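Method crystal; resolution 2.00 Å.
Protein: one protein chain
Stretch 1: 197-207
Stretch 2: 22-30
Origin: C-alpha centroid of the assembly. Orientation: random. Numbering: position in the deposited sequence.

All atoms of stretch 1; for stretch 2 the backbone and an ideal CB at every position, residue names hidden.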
# COMPACT_ATOMS: atom_id res chain seq x y z
N TYR A 197 2.67 -10.22 0.08
CA TYR A 197 2.70 -8.80 0.43
C TYR A 197 1.38 -8.43 1.11
O TYR A 197 1.35 -7.66 2.07
CB TYR A 197 2.92 -7.94 -0.82
CG TYR A 197 2.75 -6.45 -0.59
CD1 TYR A 197 1.48 -5.86 -0.59
CD2 TYR A 197 3.86 -5.64 -0.33
CE1 TYR A 197 1.33 -4.49 -0.34
CE2 TYR A 197 3.72 -4.28 -0.08
CZ TYR A 197 2.45 -3.71 -0.09
OH TYR A 197 2.33 -2.35 0.13
N ALA A 198 0.28 -8.99 0.61
CA ALA A 198 -1.03 -8.70 1.19
C ALA A 198 -1.16 -9.30 2.59
O ALA A 198 -1.69 -8.67 3.51
CB ALA A 198 -2.14 -9.24 0.30
N ALA A 199 -0.67 -10.53 2.75
CA ALA A 199 -0.74 -11.20 4.04
C ALA A 199 -0.02 -10.38 5.09
O ALA A 199 -0.49 -10.28 6.23
CB ALA A 199 -0.13 -12.59 3.95
N ALA A 200 1.11 -9.80 4.72
CA ALA A 200 1.90 -8.99 5.64
C ALA A 200 1.17 -7.69 5.99
O ALA A 200 1.16 -7.26 7.16
CB ALA A 200 3.26 -8.69 5.04
N MSE A 201 0.55 -7.06 4.99
CA MSE A 201 -0.19 -5.82 5.21
C MSE A 201 -1.34 -6.02 6.19
O MSE A 201 -1.56 -5.18 7.07
CB MSE A 201 -0.73 -5.29 3.88
CG MSE A 201 -1.53 -4.00 4.00
SE MSE A 201 -0.47 -2.45 4.53
CE MSE A 201 -0.46 -1.50 2.83
N ILE A 202 -2.09 -7.10 6.05
CA ILE A 202 -3.19 -7.34 6.98
C ILE A 202 -2.67 -7.72 8.37
O ILE A 202 -3.33 -7.47 9.37
CB ILE A 202 -4.17 -8.41 6.45
CG1 ILE A 202 -4.74 -7.96 5.10
CG2 ILE A 202 -5.36 -8.58 7.42
CD1 ILE A 202 -5.29 -6.53 5.11
N ASP A 203 -1.47 -8.31 8.43
CA ASP A 203 -0.85 -8.65 9.71
C ASP A 203 -0.56 -7.34 10.47
O ASP A 203 -0.76 -7.26 11.69
CB ASP A 203 0.48 -9.38 9.51
CG ASP A 203 0.31 -10.87 9.29
OD1 ASP A 203 -0.85 -11.34 9.26
OD2 ASP A 203 1.33 -11.56 9.14
N GLU A 204 -0.08 -6.32 9.75
CA GLU A 204 0.23 -5.02 10.34
C GLU A 204 -1.05 -4.32 10.79
O GLU A 204 -1.08 -3.61 11.79
CB GLU A 204 0.99 -4.14 9.32
CG GLU A 204 1.36 -2.74 9.81
CD GLU A 204 2.15 -2.73 11.12
OE1 GLU A 204 2.94 -3.67 11.36
OE2 GLU A 204 2.00 -1.77 11.90
N LEU A 205 -2.12 -4.55 10.04
CA LEU A 205 -3.42 -3.98 10.36
C LEU A 205 -4.00 -4.63 11.62
O LEU A 205 -4.47 -3.95 12.53
CB LEU A 205 -4.38 -4.22 9.20
CG LEU A 205 -5.86 -3.91 9.46
CD1 LEU A 205 -6.10 -2.41 9.41
CD2 LEU A 205 -6.71 -4.62 8.42
N GLU A 206 -3.94 -5.96 11.67
CA GLU A 206 -4.47 -6.72 12.80
C GLU A 206 -3.63 -6.61 14.08
O GLU A 206 -4.18 -6.49 15.18
CB GLU A 206 -4.64 -8.18 12.39
CG GLU A 206 -5.33 -9.06 13.42
CD GLU A 206 -5.54 -10.48 12.92
OE1 GLU A 206 -6.47 -10.71 12.12
OE2 GLU A 206 -4.76 -11.37 13.32
N HIS A 207 -2.31 -6.68 13.95
CA HIS A 207 -1.41 -6.58 15.10
C HIS A 207 -0.32 -5.55 14.81
O HIS A 207 0.79 -5.89 14.39
CB HIS A 207 -0.75 -7.93 15.39
CG HIS A 207 -1.72 -8.98 15.84
ND1 HIS A 207 -2.60 -8.79 16.87
CD2 HIS A 207 -1.93 -10.24 15.39
CE1 HIS A 207 -3.32 -9.89 17.05
NE2 HIS A 207 -2.93 -10.78 16.16
N UNK A 22 -9.30 -9.80 -0.69
CA UNK A 22 -9.55 -11.20 -0.33
C UNK A 22 -8.90 -11.59 1.00
O UNK A 22 -9.50 -12.31 1.81
CB UNK A 22 -9.04 -12.12 -1.44
N UNK A 23 -7.66 -11.14 1.22
CA UNK A 23 -6.95 -11.45 2.45
C UNK A 23 -7.65 -10.88 3.68
O UNK A 23 -7.68 -11.52 4.73
CB UNK A 23 -5.52 -10.92 2.37
N UNK A 24 -8.21 -9.68 3.56
CA UNK A 24 -8.90 -9.05 4.69
C UNK A 24 -10.24 -9.72 5.01
O UNK A 24 -10.59 -9.90 6.18
CB UNK A 24 -9.13 -7.57 4.40
N UNK A 25 -10.99 -10.09 3.98
CA UNK A 25 -12.28 -10.74 4.21
C UNK A 25 -12.06 -12.12 4.81
O UNK A 25 -12.77 -12.52 5.73
CB UNK A 25 -13.08 -10.84 2.91
N UNK A 26 -11.07 -12.85 4.30
CA UNK A 26 -10.76 -14.19 4.79
C UNK A 26 -10.37 -14.20 6.26
O UNK A 26 -10.39 -15.25 6.91
CB UNK A 26 -9.63 -14.80 3.96
N UNK A 27 -10.00 -13.04 6.79
CA UNK A 27 -9.58 -12.97 8.18
C UNK A 27 -10.57 -12.29 9.13
O UNK A 27 -10.20 -11.86 10.23
CB UNK A 27 -8.24 -12.23 8.25
N UNK A 28 -11.81 -12.19 8.68
CA UNK A 28 -12.86 -11.64 9.51
C UNK A 28 -13.13 -10.16 9.55
O UNK A 28 -13.89 -9.71 10.41
CB UNK A 28 -12.57 -12.07 10.95
N UNK A 29 -12.54 -9.39 8.65
CA UNK A 29 -12.75 -7.96 8.64
C UNK A 29 -13.96 -7.54 7.82
O UNK A 29 -14.30 -8.17 6.82
CB UNK A 29 -11.50 -7.26 8.11
N UNK A 30 -14.62 -6.47 8.26
CA UNK A 30 -15.77 -5.93 7.55
C UNK A 30 -15.15 -4.87 6.64
O UNK A 30 -14.57 -3.90 7.11
CB UNK A 30 -16.84 -5.37 8.48

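Position 22 lies on a helical backbone, and its ideal CB has nothing of stretch 1 within 5.5 Å. The contact sets no preference here; the residue is Asn-22.

At position 23 CA-to-CB points toward stretch 1, with the ideal CB 4.1 Å from Ile-202 CG1 and 4.3 Å from Ala-198 CB. The small alanines leave room for a side chain of some length, so an aliphatic residue, or a longer one with a polar end, would suit. The residue is Glu-23. Its methylenes use the apolar surface, CG lying 3.5 Å from Ile-202 CG1, while the carboxylate passes Ala-199, with CD 3.7 Å from Ala-199 CA.

Position 24 points sideways, its ideal CB already 4.0 Å from Ile-202 CD1. A small apolar side chain fits, though others could turn aside. Ala-24 makes the contact with CB alone.

Positions 25 and 26 have ideal CBs beyond 5.5 Å of stretch 1, which therefore offers no guide; they are Leu-25 and Asn-26.

Position 27 faces stretch 1. Its ideal CB is 4.5 Å from Glu-206 OE1 and 4.7 Å from Ile-202 CG2, and the carboxylates of Asp-203 and Glu-206 favour a long, positively charged side chain; lysine or arginine would suit. The residue is Arg-27. NH2 forms a salt bridge and very short hydrogen bond with Asp-203 OD1 at 2.5 Å; NH1 reaches the same oxygen at 2.8 Å, but its 128° angle makes that bond weak. NH1 also donates to Ala-199 O at 3.3 Å and to Glu-23 OE2 at 3.0 Å, the latter a salt bridge within stretch 2. Glu-206 OE2 adds a long salt bridge, 3.8 Å from NH2 of Arg-27. The acceptors from stretch 1 lie near the guanidinium plane, whereas Ile-202 CB covers one face, 3.7 Å from Arg-27 NH1.

Position 28 closes a type I turn begun at 25. Its phi/psi of 87/11 would jam a CB against the preceding carbonyl O, which calls for glycine, and Gly-28 is found.

Position 29 points toward stretch 1, but its ideal CB is still 5.5 Å from Leu-205 CD2. A large apolar side chain, aromatic or long aliphatic, could span that gap and meet Ile-202 and Leu-205. Phe-29 does so: Leu-205 CD2 sits 4.0 Å from the centroid of the Phe-29 ring and 15° off its normal, a CH-pi contact over the face, while Ile-202 CG2 approaches Phe-29 CE2 obliquely at 3.8 Å.

Position 30 is in extended conformation and out of reach, leaving the choice open; it is Glu-30.

Stretch 2, residues 22-30: NEALNRGFE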
# COMPACT_ATOMS: atom_id res chain seq x y z
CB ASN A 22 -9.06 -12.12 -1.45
CG ASN A 22 -9.87 -11.95 -2.73
OD1 ASN A 22 -9.31 -11.72 -3.81
ND2 ASN A 22 -11.18 -12.07 -2.61
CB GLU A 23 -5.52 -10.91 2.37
CG GLU A 23 -4.68 -11.10 3.63
CD GLU A 23 -4.22 -12.53 3.84
OE1 GLU A 23 -4.09 -13.27 2.84
OE2 GLU A 23 -3.95 -12.90 5.00
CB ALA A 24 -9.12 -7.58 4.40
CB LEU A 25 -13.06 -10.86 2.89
CG LEU A 25 -13.50 -9.53 2.27
CD1 LEU A 25 -13.95 -9.76 0.83
CD2 LEU A 25 -14.63 -8.91 3.10
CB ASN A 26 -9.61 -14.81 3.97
CG ASN A 26 -10.04 -15.26 2.59
OD1 ASN A 26 -9.24 -15.77 1.81
ND2 ASN A 26 -11.32 -15.07 2.26
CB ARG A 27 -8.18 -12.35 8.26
CG ARG A 27 -7.11 -13.31 7.72
CD ARG A 27 -5.76 -12.64 7.46
NE ARG A 27 -5.05 -12.29 8.68
CZ ARG A 27 -3.79 -11.86 8.72
NH1 ARG A 27 -3.10 -11.74 7.59
NH2 ARG A 27 -3.22 -11.56 9.87
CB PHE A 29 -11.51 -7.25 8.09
CG PHE A 29 -10.34 -7.26 9.03
CD1 PHE A 29 -10.23 -6.30 10.03
CD2 PHE A 29 -9.38 -8.25 8.94
CE1 PHE A 29 -9.17 -6.34 10.94
CE2 PHE A 29 -8.32 -8.29 9.84
CZ PHE A 29 -8.21 -7.34 10.84
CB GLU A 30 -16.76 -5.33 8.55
CG GLU A 30 -17.08 -6.30 9.68
CD GLU A 30 -18.55 -6.34 10.04
OE1 GLU A 30 -19.00 -5.48 10.81
OE2 GLU A 30 -19.24 -7.25 9.53
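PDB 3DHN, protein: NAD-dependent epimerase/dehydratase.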